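Local coordinates for uncharacterized protein (Bacteroides eggerthii, PDB 4FTD) that is of unknown function but joins an immunoglobulin-like domain to a six-bladed beta-propeller and may take part in carbohydrate metabolism, at residues Thr36-Ala40 with Lys41-Asn45; Tyr77-Asp80 with Ala81-Glu85; Gly113-Phe116 with Glu117-Thr120; Pro154-Pro157 with Asn158-Thr161; Ser294-Thr297 with Met298-Val302. All blocks are in the same frame, centred on the assembly; numbering follows the deposited sequence.

Interaction 1: residues Thr36-Ala40 with Lys41-Asn45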
loop_
_atom_site.group_PDB
_atom_site.type_symbol
_atom_site.label_atom_id
_atom_site.label_comp_id
_atom_site.label_asym_id
_atom_site.label_seq_id
_atom_site.Cartn_x
_atom_site.Cartn_y
_atom_site.Cartn_z
ATOM N N THR A 36 -2.140 -9.690 37.489
ATOM C CA THR A 36 -2.069 -8.314 37.964
ATOM C C THR A 36 -3.346 -8.026 38.768
ATOM O O THR A 36 -4.444 -8.141 38.241
ATOM C CB THR A 36 -1.942 -7.327 36.785
ATOM O OG1 THR A 36 -0.798 -7.682 36.014
ATOM C CG2 THR A 36 -1.796 -5.860 37.290
ATOM N N ILE A 37 -3.180 -7.621 40.029
ATOM C CA ILE A 37 -4.285 -7.337 40.943
ATOM C C ILE A 37 -4.465 -5.838 41.077
ATOM O O ILE A 37 -3.519 -5.137 41.386
ATOM C CB ILE A 37 -4.032 -7.940 42.345
ATOM C CG1 ILE A 37 -3.723 -9.447 42.214
ATOM C CG2 ILE A 37 -5.250 -7.722 43.261
ATOM C CD1 ILE A 37 -2.927 -10.033 43.345
ATOM N N ASP A 38 -5.666 -5.349 40.799
ATOM C CA ASP A 38 -6.003 -3.947 41.048
ATOM C C ASP A 38 -6.891 -3.969 42.283
ATOM O O ASP A 38 -8.075 -4.267 42.194
ATOM C CB ASP A 38 -6.719 -3.322 39.850
ATOM C CG ASP A 38 -6.866 -1.812 39.980
ATOM O OD1 ASP A 38 -7.131 -1.327 41.102
ATOM O OD2 ASP A 38 -6.693 -1.114 38.954
ATOM N N GLU A 39 -6.316 -3.664 43.442
ATOM C CA GLU A 39 -7.050 -3.761 44.705
ATOM C C GLU A 39 -8.224 -2.791 44.847
ATOM O O GLU A 39 -9.234 -3.150 45.440
ATOM C CB GLU A 39 -6.090 -3.607 45.895
ATOM C CG GLU A 39 -6.750 -3.779 47.269
ATOM C CD GLU A 39 -7.371 -5.145 47.469
ATOM O OE1 GLU A 39 -6.853 -6.116 46.884
ATOM O OE2 GLU A 39 -8.366 -5.246 48.214
ATOM N N ALA A 40 -8.084 -1.569 44.333
ATOM C CA ALA A 40 -9.155 -0.566 44.435
ATOM C C ALA A 40 -10.361 -1.025 43.620
ATOM O O ALA A 40 -11.503 -0.913 44.080
ATOM C CB ALA A 40 -8.675 0.810 43.966
ATOM N N LYS A 41 -10.095 -1.577 42.431
ATOM C CA LYS A 41 -11.153 -2.061 41.524
ATOM C C LYS A 41 -11.566 -3.519 41.782
ATOM O O LYS A 41 -12.563 -3.985 41.222
ATOM C CB LYS A 41 -10.705 -1.890 40.069
ATOM C CG LYS A 41 -10.534 -0.426 39.690
ATOM C CD LYS A 41 -9.883 -0.252 38.327
ATOM C CE LYS A 41 -9.615 1.229 38.063
ATOM N NZ LYS A 41 -8.665 1.424 36.937
ATOM N N LYS A 42 -10.809 -4.218 42.638
ATOM C CA LYS A 42 -11.071 -5.625 42.951
ATOM C C LYS A 42 -11.106 -6.457 41.650
ATOM O O LYS A 42 -12.055 -7.190 41.392
ATOM C CB LYS A 42 -12.383 -5.794 43.755
ATOM C CG LYS A 42 -12.596 -4.847 44.944
ATOM C CD LYS A 42 -11.647 -5.052 46.128
ATOM C CE LYS A 42 -11.782 -3.889 47.115
ATOM N NZ LYS A 42 -10.572 -3.652 47.953
ATOM N N THR A 43 -10.069 -6.326 40.825
ATOM C CA THR A 43 -9.964 -7.099 39.582
ATOM C C THR A 43 -8.626 -7.811 39.521
ATOM O O THR A 43 -7.642 -7.415 40.173
ATOM C CB THR A 43 -10.101 -6.202 38.326
ATOM O OG1 THR A 43 -9.001 -5.290 38.300
ATOM C CG2 THR A 43 -11.434 -5.398 38.347
ATOM N N ILE A 44 -8.610 -8.884 38.743
ATOM C CA ILE A 44 -7.413 -9.645 38.486
ATOM C C ILE A 44 -7.358 -9.870 36.977
ATOM O O ILE A 44 -8.341 -10.294 36.374
ATOM C CB ILE A 44 -7.403 -11.015 39.202
ATOM C CG1 ILE A 44 -7.622 -10.892 40.741
ATOM C CG2 ILE A 44 -6.085 -11.750 38.895
ATOM C CD1 ILE A 44 -8.077 -12.184 41.435
ATOM N N ASN A 45 -6.217 -9.552 36.381
ATOM C CA ASN A 45 -5.940 -9.828 34.965
ATOM C C ASN A 45 -4.658 -10.631 34.778
ATOM O O ASN A 45 -3.812 -10.695 35.656
ATOM C CB ASN A 45 -5.887 -8.529 34.131
ATOM C CG ASN A 45 -7.253 -7.946 33.935
ATOM O OD1 ASN A 45 -7.961 -8.355 33.029
ATOM N ND2 ASN A 45 -7.687 -7.101 34.865
HETATM O O HOH W 1 -6.502 -6.269 37.489
#
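Thr36 and Asn45 begin this tight hairpin with a reciprocal pair of backbone bonds, Thr36 N to Asn45 O at 2.7 Å and Asn45 N to Thr36 O at 2.9 Å. Asp38 and Thr43 repeat the pattern nearer the turn. Between them sits the non-hydrogen-bonded pair Ile37 and Ile44, whose CG1 atoms approach to 4.4 Å on the face that packs on Leu17 and Ile20. At the turn Lys42 and Thr43 both face Asp38, a G1 beta bulge, and Lys42 takes the positive phi usual at the first position of this bulge.

The acidic side chains serve the turn. With CG anti to the backbone N (chi1 -170°), the Asp38 carboxylate leans over the loop, where Lys41 N reaches Asp38 OD1 at 3.3 Å from above the carboxylate plane. Lys41 then runs extended past the same group, and its NZ makes a long salt bridge of 3.8 Å to Asp38 OD2. Lys42 has two conformers; in one, NZ makes a 2.7 Å salt bridge to Glu39 OE2, from above the carboxylate plane, and a 2.9 Å hydrogen bond to Glu39 O. Glu39 is also held by strand 98-106: Tyr101 OH hydrogen-bonds OE1 and Lys99 NZ makes a salt bridge to OE2.

On the face away from Ile37 and Ile44, a water gives a hydrogen to Thr36 O, accepts from Asn45 ND2 and bonds Thr43 OG1. The chemistry implies a turn fixed chiefly by backbone bonds and Glu39, with the Lys41 ammonium loosely paired and the grip of Lys42 on Glu39 probably part-time.

Interaction 2: residues Tyr77-Asp80 with Ala81-Glu85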
loop_
_atom_site.group_PDB
_atom_site.type_symbol
_atom_site.label_atom_id
_atom_site.label_comp_id
_atom_site.label_asym_id
_atom_site.label_seq_id
_atom_site.Cartn_x
_atom_site.Cartn_y
_atom_site.Cartn_z
ATOM N N TYR A 77 -12.808 -21.926 33.587
ATOM C CA TYR A 77 -12.924 -20.828 32.627
ATOM C C TYR A 77 -13.317 -21.339 31.219
ATOM O O TYR A 77 -12.949 -20.741 30.220
ATOM C CB TYR A 77 -11.605 -20.039 32.587
ATOM C CG TYR A 77 -11.533 -19.014 33.689
ATOM C CD1 TYR A 77 -11.079 -19.357 34.953
ATOM C CD2 TYR A 77 -12.010 -17.728 33.492
ATOM C CE1 TYR A 77 -11.040 -18.422 35.968
ATOM C CE2 TYR A 77 -11.971 -16.783 34.504
ATOM C CZ TYR A 77 -11.490 -17.143 35.745
ATOM O OH TYR A 77 -11.425 -16.218 36.762
ATOM N N SER A 78 -14.034 -22.452 31.159
ATOM C CA SER A 78 -14.557 -22.977 29.906
ATOM C C SER A 78 -15.198 -21.850 29.084
ATOM O O SER A 78 -15.982 -21.048 29.600
ATOM C CB SER A 78 -15.594 -24.068 30.177
ATOM O OG SER A 78 -14.976 -25.213 30.712
HETATM N N MSE A 79 -14.804 -21.782 27.819
HETATM C CA MSE A 79 -15.316 -20.826 26.844
HETATM C C MSE A 79 -15.568 -21.603 25.560
HETATM O O MSE A 79 -14.817 -22.522 25.259
HETATM C CB MSE A 79 -14.234 -19.792 26.524
HETATM C CG MSE A 79 -14.128 -18.664 27.469
HETATM SE SE MSE A 79 -12.509 -17.654 27.138
HETATM C CE MSE A 79 -11.297 -18.584 28.409
ATOM N N ASP A 80 -16.582 -21.229 24.790
ATOM C CA ASP A 80 -16.720 -21.796 23.434
ATOM C C ASP A 80 -15.646 -21.203 22.494
ATOM O O ASP A 80 -15.058 -20.158 22.790
ATOM C CB ASP A 80 -18.130 -21.603 22.879
ATOM C CG ASP A 80 -18.589 -20.170 22.935
ATOM O OD1 ASP A 80 -17.792 -19.267 22.604
ATOM O OD2 ASP A 80 -19.754 -19.947 23.318
ATOM N N ALA A 81 -15.401 -21.858 21.360
ATOM C CA ALA A 81 -14.371 -21.408 20.413
ATOM C C ALA A 81 -14.556 -19.947 19.952
ATOM O O ALA A 81 -13.581 -19.290 19.601
ATOM C CB ALA A 81 -14.299 -22.348 19.215
ATOM N N GLU A 82 -15.789 -19.441 19.978
ATOM C CA GLU A 82 -16.077 -18.040 19.604
ATOM C C GLU A 82 -15.583 -16.989 20.598
ATOM O O GLU A 82 -15.183 -15.902 20.189
ATOM C CB GLU A 82 -17.589 -17.815 19.409
ATOM C CG GLU A 82 -18.133 -18.261 18.062
ATOM C CD GLU A 82 -17.835 -19.713 17.752
ATOM O OE1 GLU A 82 -17.906 -20.548 18.686
ATOM O OE2 GLU A 82 -17.516 -20.011 16.579
ATOM N N THR A 83 -15.624 -17.315 21.892
ATOM C CA THR A 83 -15.358 -16.359 22.983
ATOM C C THR A 83 -13.882 -16.222 23.270
ATOM O O THR A 83 -13.210 -17.242 23.404
ATOM C CB THR A 83 -16.060 -16.843 24.266
ATOM O OG1 THR A 83 -17.421 -17.146 23.956
ATOM C CG2 THR A 83 -16.023 -15.799 25.377
ATOM N N ASN A 84 -13.379 -14.984 23.373
ATOM C CA ASN A 84 -11.951 -14.724 23.739
ATOM C C ASN A 84 -11.670 -14.323 25.176
ATOM O O ASN A 84 -10.499 -14.198 25.549
ATOM C CB ASN A 84 -11.286 -13.716 22.789
ATOM C CG ASN A 84 -11.186 -14.261 21.376
ATOM O OD1 ASN A 84 -10.673 -15.349 21.153
ATOM N ND2 ASN A 84 -11.702 -13.518 20.422
ATOM N N GLU A 85 -12.712 -14.120 25.974
ATOM C CA GLU A 85 -12.537 -13.830 27.393
ATOM C C GLU A 85 -13.703 -14.302 28.264
ATOM O O GLU A 85 -14.823 -14.489 27.791
ATOM C CB GLU A 85 -12.252 -12.352 27.635
ATOM C CG GLU A 85 -13.417 -11.409 27.455
ATOM C CD GLU A 85 -13.029 -9.986 27.793
ATOM O OE1 GLU A 85 -12.097 -9.455 27.146
ATOM O OE2 GLU A 85 -13.653 -9.402 28.710
#
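Asp80 and Thr83 are the first and last residues of a type I beta turn, and they grip each other through main chain and side chain. The backbone bond runs from Thr83 N to Asp80 O at 3.0 Å, the donor standing well above the carbonyl plane. The side chains add a short bond of 2.5 Å from Thr83 OG1 to Asp80 OD1, which is met from above the carboxylate plane. Asp80 can do this because its CG sits between the backbone N and the carbonyl carbon (chi1 53°), folding the carboxylate back over the turn; Thr83 N also makes a weak bond to OD1. The same oxygen lies 4.1 Å from Glu82 OE1, a like charge whose repulsion the Thr83 hydroxyl bond probably offsets in part.

Met79, present as selenomethionine, supplies the apolar half. Its CG meets Thr83 CG2 at 4.0 Å, the two side chains crossing at about a right angle, and the bent chain brings SE to 3.7 Å from Glu85 N. Outside the turn, Lys107 NZ donates to Asp80 O. The arrangement is a type I beta turn reinforced by an Asp-to-Thr side-chain bond, in the loop joining strand 74-75 to strand 85-93 of the immunoglobulin-like domain.

Interaction 3: residues Gly113-Phe116 with Glu117-Thr120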
loop_
_atom_site.group_PDB
_atom_site.type_symbol
_atom_site.label_atom_id
_atom_site.label_comp_id
_atom_site.label_asym_id
_atom_site.label_seq_id
_atom_site.Cartn_x
_atom_site.Cartn_y
_atom_site.Cartn_z
ATOM N N GLY A 113 -1.662 -8.197 8.828
ATOM C CA GLY A 113 -1.439 -7.010 8.047
ATOM C C GLY A 113 -0.408 -6.063 8.629
ATOM O O GLY A 113 0.392 -6.429 9.471
ATOM N N ALA A 114 -0.425 -4.844 8.110
ATOM C CA ALA A 114 0.455 -3.761 8.516
ATOM C C ALA A 114 -0.145 -3.020 9.700
ATOM O O ALA A 114 -1.361 -2.970 9.872
ATOM C CB ALA A 114 0.625 -2.786 7.368
ATOM N N ASP A 115 0.714 -2.444 10.523
ATOM C CA ASP A 115 0.258 -1.592 11.600
ATOM C C ASP A 115 0.372 -0.150 11.109
ATOM O O ASP A 115 1.433 0.479 11.179
ATOM C CB ASP A 115 1.082 -1.810 12.829
ATOM C CG ASP A 115 0.510 -1.125 14.039
ATOM O OD1 ASP A 115 -0.346 -0.220 13.910
ATOM O OD2 ASP A 115 0.940 -1.514 15.125
ATOM N N PHE A 116 -0.753 0.363 10.635
ATOM C CA PHE A 116 -0.817 1.719 10.098
ATOM C C PHE A 116 -0.716 2.812 11.156
ATOM O O PHE A 116 -0.573 3.973 10.807
ATOM C CB PHE A 116 -2.059 1.887 9.246
ATOM C CG PHE A 116 -2.032 1.045 8.013
ATOM C CD1 PHE A 116 -1.240 1.414 6.939
ATOM C CD2 PHE A 116 -2.773 -0.129 7.928
ATOM C CE1 PHE A 116 -1.207 0.649 5.783
ATOM C CE2 PHE A 116 -2.745 -0.900 6.776
ATOM C CZ PHE A 116 -1.958 -0.509 5.701
ATOM N N GLU A 117 -0.739 2.425 12.430
ATOM C CA GLU A 117 -0.539 3.356 13.560
ATOM C C GLU A 117 0.950 3.631 13.834
ATOM O O GLU A 117 1.260 4.449 14.700
ATOM C CB GLU A 117 -1.119 2.774 14.853
ATOM C CG GLU A 117 -2.551 2.293 14.803
ATOM C CD GLU A 117 -3.531 3.389 15.109
ATOM O OE1 GLU A 117 -3.526 4.406 14.378
ATOM O OE2 GLU A 117 -4.300 3.214 16.082
ATOM N N LYS A 118 1.856 2.936 13.131
ATOM C CA LYS A 118 3.305 3.060 13.319
ATOM C C LYS A 118 4.060 3.384 12.005
ATOM O O LYS A 118 5.005 2.686 11.639
ATOM C CB LYS A 118 3.833 1.767 13.949
ATOM C CG LYS A 118 3.226 1.454 15.314
ATOM C CD LYS A 118 3.567 0.036 15.757
ATOM C CE LYS A 118 4.880 -0.049 16.498
ATOM N NZ LYS A 118 4.652 0.159 17.968
ATOM N N PRO A 119 3.640 4.454 11.299
ATOM C CA PRO A 119 4.344 4.854 10.096
ATOM C C PRO A 119 5.738 5.383 10.371
ATOM O O PRO A 119 5.959 6.012 11.390
ATOM C CB PRO A 119 3.485 5.997 9.550
ATOM C CG PRO A 119 2.845 6.583 10.740
ATOM C CD PRO A 119 2.613 5.458 11.695
ATOM N N THR A 120 6.686 5.062 9.505
ATOM C CA THR A 120 7.984 5.746 9.467
ATOM C C THR A 120 7.943 6.423 8.116
ATOM O O THR A 120 7.834 5.755 7.068
ATOM C CB THR A 120 9.170 4.798 9.578
ATOM O OG1 THR A 120 9.114 4.191 10.857
ATOM C CG2 THR A 120 10.501 5.555 9.475
#
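Asp115 is the first residue along 113-116 to meet the following segment, and it does so with main chain and side chain together. Its carbonyl O receives Lys118 N at 3.2 Å, from above the carbonyl plane, which closes a type I beta turn. Its carboxylate, carried anti to the backbone N (chi1 -170°), turns forward so that OD1 accepts Glu117 N at 3.1 Å, on the anti side and 31° out of the carboxylate plane: an Asx turn nested in the beta turn. The other oxygen, OD2, lies against the aliphatic part of Lys118, 3.1 Å from CD, while the bent lysine chain leaves NZ 5.0 Å from that OD2.

This turn leads into strand 120-125, which pairs with strand 439-446 and so completes a blade from the two ends of the propeller sequence, the closure familiar from beta-propellers.

Phe116 follows, its carbonyl O touching Pro119 CD at 3.6 Å. The ring packs on the propeller, where Phe445 and Tyr352 meet it edge-to-face, and Ala114 CB lies 3.8 Å above one face, offset toward the rim.

Interaction 4: residues Pro154-Pro157 with Asn158-Thr161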
loop_
_atom_site.group_PDB
_atom_site.type_symbol
_atom_site.label_atom_id
_atom_site.label_comp_id
_atom_site.label_asym_id
_atom_site.label_seq_id
_atom_site.Cartn_x
_atom_site.Cartn_y
_atom_site.Cartn_z
ATOM N N PRO A 154 14.669 19.003 -18.161
ATOM C CA PRO A 154 15.531 20.058 -17.656
ATOM C C PRO A 154 14.913 21.460 -17.756
ATOM O O PRO A 154 14.477 21.857 -18.805
ATOM C CB PRO A 154 16.776 19.957 -18.515
ATOM C CG PRO A 154 16.398 19.142 -19.713
ATOM C CD PRO A 154 15.243 18.293 -19.311
ATOM N N THR A 155 14.962 22.222 -16.682
ATOM C CA THR A 155 14.374 23.551 -16.689
ATOM C C THR A 155 15.043 24.399 -15.631
ATOM O O THR A 155 15.726 23.865 -14.742
ATOM C CB THR A 155 12.810 23.475 -16.534
ATOM O OG1 THR A 155 12.308 24.741 -16.844
ATOM C CG2 THR A 155 12.341 23.116 -15.139
ATOM N N THR A 156 14.905 25.721 -15.751
ATOM C CA THR A 156 15.535 26.612 -14.792
ATOM C C THR A 156 15.036 26.310 -13.372
ATOM O O THR A 156 13.899 25.876 -13.226
ATOM C CB THR A 156 15.314 28.080 -15.152
ATOM O OG1 THR A 156 16.154 28.864 -14.309
ATOM C CG2 THR A 156 13.787 28.492 -14.976
ATOM N N PRO A 157 15.906 26.384 -12.346
ATOM C CA PRO A 157 17.349 26.660 -12.367
ATOM C C PRO A 157 18.239 25.401 -12.273
ATOM O O PRO A 157 19.449 25.536 -12.419
ATOM C CB PRO A 157 17.523 27.502 -11.094
ATOM C CG PRO A 157 16.604 26.800 -10.103
ATOM C CD PRO A 157 15.454 26.222 -10.946
ATOM N N ASN A 158 17.653 24.198 -12.099
ATOM C CA ASN A 158 18.386 22.937 -11.912
ATOM C C ASN A 158 18.920 22.341 -13.247
ATOM O O ASN A 158 20.021 21.767 -13.302
ATOM C CB ASN A 158 17.457 21.839 -11.299
ATOM C CG ASN A 158 16.912 22.175 -9.887
ATOM O OD1 ASN A 158 17.413 23.057 -9.233
ATOM N ND2 ASN A 158 15.882 21.413 -9.413
ATOM N N PHE A 159 18.116 22.418 -14.305
ATOM C CA PHE A 159 18.417 21.726 -15.564
ATOM C C PHE A 159 18.804 20.263 -15.323
ATOM O O PHE A 159 19.804 19.755 -15.882
ATOM C CB PHE A 159 19.455 22.521 -16.385
ATOM C CG PHE A 159 18.953 23.880 -16.803
ATOM C CD1 PHE A 159 18.112 24.003 -17.901
ATOM C CD2 PHE A 159 19.232 25.016 -16.043
ATOM C CE1 PHE A 159 17.602 25.240 -18.277
ATOM C CE2 PHE A 159 18.774 26.261 -16.441
ATOM C CZ PHE A 159 17.959 26.381 -17.551
ATOM N N HIS A 160 17.950 19.577 -14.559
ATOM C CA HIS A 160 18.109 18.119 -14.285
ATOM C C HIS A 160 17.421 17.289 -15.364
ATOM O O HIS A 160 16.284 17.559 -15.718
ATOM C CB HIS A 160 17.493 17.702 -12.919
ATOM C CG HIS A 160 18.260 18.188 -11.722
ATOM N ND1 HIS A 160 17.731 18.198 -10.443
ATOM C CD2 HIS A 160 19.519 18.680 -11.614
ATOM C CE1 HIS A 160 18.630 18.683 -9.604
ATOM N NE2 HIS A 160 19.720 18.991 -10.288
ATOM N N THR A 161 18.158 16.327 -15.893
ATOM C CA THR A 161 17.593 15.265 -16.770
ATOM C C THR A 161 17.188 14.093 -15.839
ATOM O O THR A 161 17.411 14.124 -14.628
ATOM C CB THR A 161 18.606 14.914 -17.864
ATOM O OG1 THR A 161 19.821 14.562 -17.233
ATOM C CG2 THR A 161 18.872 16.117 -18.856
HETATM O O HOH W 2 15.310 20.588 -14.296
HETATM O O HOH W 3 14.568 23.358 -11.937
#
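Thr155 O accepts Phe159 N at 2.8 Å, and this bond closes a five-residue alpha turn in which the peptide before Pro157 is cis. The chain folds back almost exactly, the end-to-end directions of 154-157 and 158-161 lying 170° apart, and Phe159 takes a positive phi as it leaves the turn. Farther along, the legs stay close: Pro154 CA makes a CA-H...O contact with His160 O at 3.3 Å. Two waters bridge further backbone groups, one between the legs and one inside the turn. The first accepts from both Thr155 N and His160 N; the second gives a hydrogen to Thr156 O and accepts from Asn158 N at 3.2 Å.

The Phe159 side chain is folded under this turn. With CG anti to the carbonyl carbon (chi1 -63°), the ring lies beneath the main chain of the opposite leg, one face carrying Thr155 C 3.7 Å above its centre and Thr156 N nearer the rim. Thr156 CA completes the overlap as an off-centre CH-pi contact, 4.0 Å from the Phe159 ring centroid. At the mouth of the turn, Pro154 CG touches Thr161 CG2 at 4.0 Å.

On the far leg Asn158 CB sits over the centre of the His160 ring, and both side chains share Asp132: Asn158 ND2 binds Asp132 OD1 as well as Ser131 OG, and His160 ND1 binds Asp132 OD2. The whole is an alpha turn with a cis-proline, its backbone stacked on the Phe159 ring, in the loop between strands 147-152 and 163-166 of a propeller blade.

Interaction 5: residues Ser294-Thr297 with Met298-Val302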
loop_
_atom_site.group_PDB
_atom_site.type_symbol
_atom_site.label_atom_id
_atom_site.label_comp_id
_atom_site.label_asym_id
_atom_site.label_seq_id
_atom_site.Cartn_x
_atom_site.Cartn_y
_atom_site.Cartn_z
ATOM N N SER A 294 -14.387 10.082 -21.617
ATOM C CA SER A 294 -13.874 11.428 -21.324
ATOM C C SER A 294 -13.677 11.664 -19.825
ATOM O O SER A 294 -12.740 12.338 -19.458
ATOM C CB SER A 294 -14.754 12.530 -21.928
ATOM O OG SER A 294 -15.966 12.500 -21.260
ATOM N N ASP A 295 -14.506 11.052 -18.982
ATOM C CA ASP A 295 -14.384 11.185 -17.527
ATOM C C ASP A 295 -13.089 10.612 -16.938
ATOM O O ASP A 295 -12.774 10.923 -15.803
ATOM C CB ASP A 295 -15.541 10.544 -16.790
ATOM C CG ASP A 295 -16.794 11.446 -16.732
ATOM O OD1 ASP A 295 -16.692 12.694 -16.789
ATOM O OD2 ASP A 295 -17.892 10.892 -16.610
ATOM N N ALA A 296 -12.388 9.747 -17.674
ATOM C CA ALA A 296 -11.066 9.264 -17.250
ATOM C C ALA A 296 -10.083 10.423 -17.207
ATOM O O ALA A 296 -9.233 10.473 -16.322
ATOM C CB ALA A 296 -10.529 8.182 -18.190
ATOM N N THR A 297 -10.208 11.324 -18.182
ATOM C CA THR A 297 -9.277 12.437 -18.429
ATOM C C THR A 297 -7.883 11.931 -18.819
ATOM O O THR A 297 -7.627 10.723 -18.990
ATOM C CB THR A 297 -9.166 13.453 -17.238
ATOM O OG1 THR A 297 -8.311 12.897 -16.219
ATOM C CG2 THR A 297 -10.554 13.815 -16.649
HETATM N N MSE A 298 -6.958 12.870 -18.965
HETATM C CA MSE A 298 -5.554 12.526 -19.188
HETATM C C MSE A 298 -4.842 11.924 -17.968
HETATM O O MSE A 298 -3.745 11.366 -18.150
HETATM C CB MSE A 298 -4.790 13.758 -19.609
HETATM C CG MSE A 298 -4.816 14.867 -18.529
HETATM SE SE MSE A 298 -3.586 16.238 -19.017
HETATM C CE MSE A 298 -1.944 15.402 -18.529
ATOM N N VAL A 299 -5.414 12.101 -16.757
ATOM C CA VAL A 299 -4.895 11.546 -15.489
ATOM C C VAL A 299 -5.707 10.310 -15.153
ATOM O O VAL A 299 -6.763 10.373 -14.535
ATOM C CB VAL A 299 -4.893 12.566 -14.332
ATOM C CG1 VAL A 299 -4.117 12.011 -13.101
ATOM C CG2 VAL A 299 -4.299 13.892 -14.829
ATOM N N THR A 300 -5.191 9.164 -15.597
ATOM C CA THR A 300 -5.898 7.870 -15.513
ATOM C C THR A 300 -4.849 6.756 -15.589
ATOM O O THR A 300 -3.744 6.966 -16.132
ATOM C CB THR A 300 -6.925 7.725 -16.658
ATOM O OG1 THR A 300 -7.681 6.517 -16.524
ATOM C CG2 THR A 300 -6.230 7.797 -18.032
ATOM N N ASN A 301 -5.184 5.595 -15.028
ATOM C CA ASN A 301 -4.284 4.481 -14.961
ATOM C C ASN A 301 -5.036 3.192 -14.951
ATOM O O ASN A 301 -6.150 3.140 -14.483
ATOM C CB ASN A 301 -3.464 4.508 -13.664
ATOM C CG ASN A 301 -2.475 5.675 -13.561
ATOM O OD1 ASN A 301 -2.754 6.626 -12.868
ATOM N ND2 ASN A 301 -1.319 5.588 -14.238
ATOM N N VAL A 302 -4.348 2.156 -15.388
ATOM C CA VAL A 302 -4.830 0.778 -15.513
ATOM C C VAL A 302 -3.720 -0.159 -14.984
ATOM O O VAL A 302 -2.664 -0.309 -15.628
ATOM C CB VAL A 302 -5.196 0.403 -16.988
ATOM C CG1 VAL A 302 -5.662 -1.060 -17.069
ATOM C CG2 VAL A 302 -6.313 1.297 -17.566
#
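Ala296 and Thr297 meet Val299 and Thr300 without a ring in either segment, so the flat groups of this contact are peptide units. Thr297 OG1 donates to Ala296 O at 2.6 Å, lying 16° from the carbonyl plane but at a steep C=O...O angle of 108°. Close to the same carbonyl oxygen comes another acceptor, Val299 O, 3.1 Å from Ala296 O. The nearby hydroxyl hydrogen probably eases that approach. The indole of Trp313 packs against Ala296 and bonds Thr300 OG1 through its NE1.

The Thr297 hydroxyl works in both directions. While giving its hydrogen to Ala296 O, OG1 accepts Val299 N at 3.1 Å, an ST turn that fixes the peptide after Met298. Its place depends on chi1 of 79°, which sets OG1 between the backbone N and the carbonyl carbon, and on the positive phi of Thr297, which swings the chain out of the 3-10 turn closed by Thr297 N and Ser294 O.

Thr300 packs back on this bend: CG2 lies 3.4 Å from Thr297 O, and OG1 is 3.7 Å from Ala296 CB. That hydroxyl has its strongest partner beyond the turn, in Ser314 O on the neighbouring strand 311-315. A 3-10 turn followed by an ST turn thus delivers the chain from the last strand of one blade, 281-291, to the first strand of the next, 300-304, the blade-to-blade passage of a beta-propeller.

In the fold
The five local contacts illustrate how short turns adapt to their setting. Interactions 1 and 2 belong to the immunoglobulin-like domain, interaction 1 on the eight-stranded sheet and interaction 2 in a loop between two of its strands, with centres 21 Å apart; interactions 4 and 5 lie in the propeller, and interaction 3 where the chain enters it. Only interaction 5 is buried, and there a hydroxyl serves two backbone partners with no charged side chain taking part across the contact. The surface turns differ: carboxylates reinforce the backbone bonds of interactions 1, 2 and 3, whereas interaction 4 uses waters, prolines and an aromatic ring. Aspartate heads the turns of interactions 2 and 3 alike, although its carboxylate binds different positions.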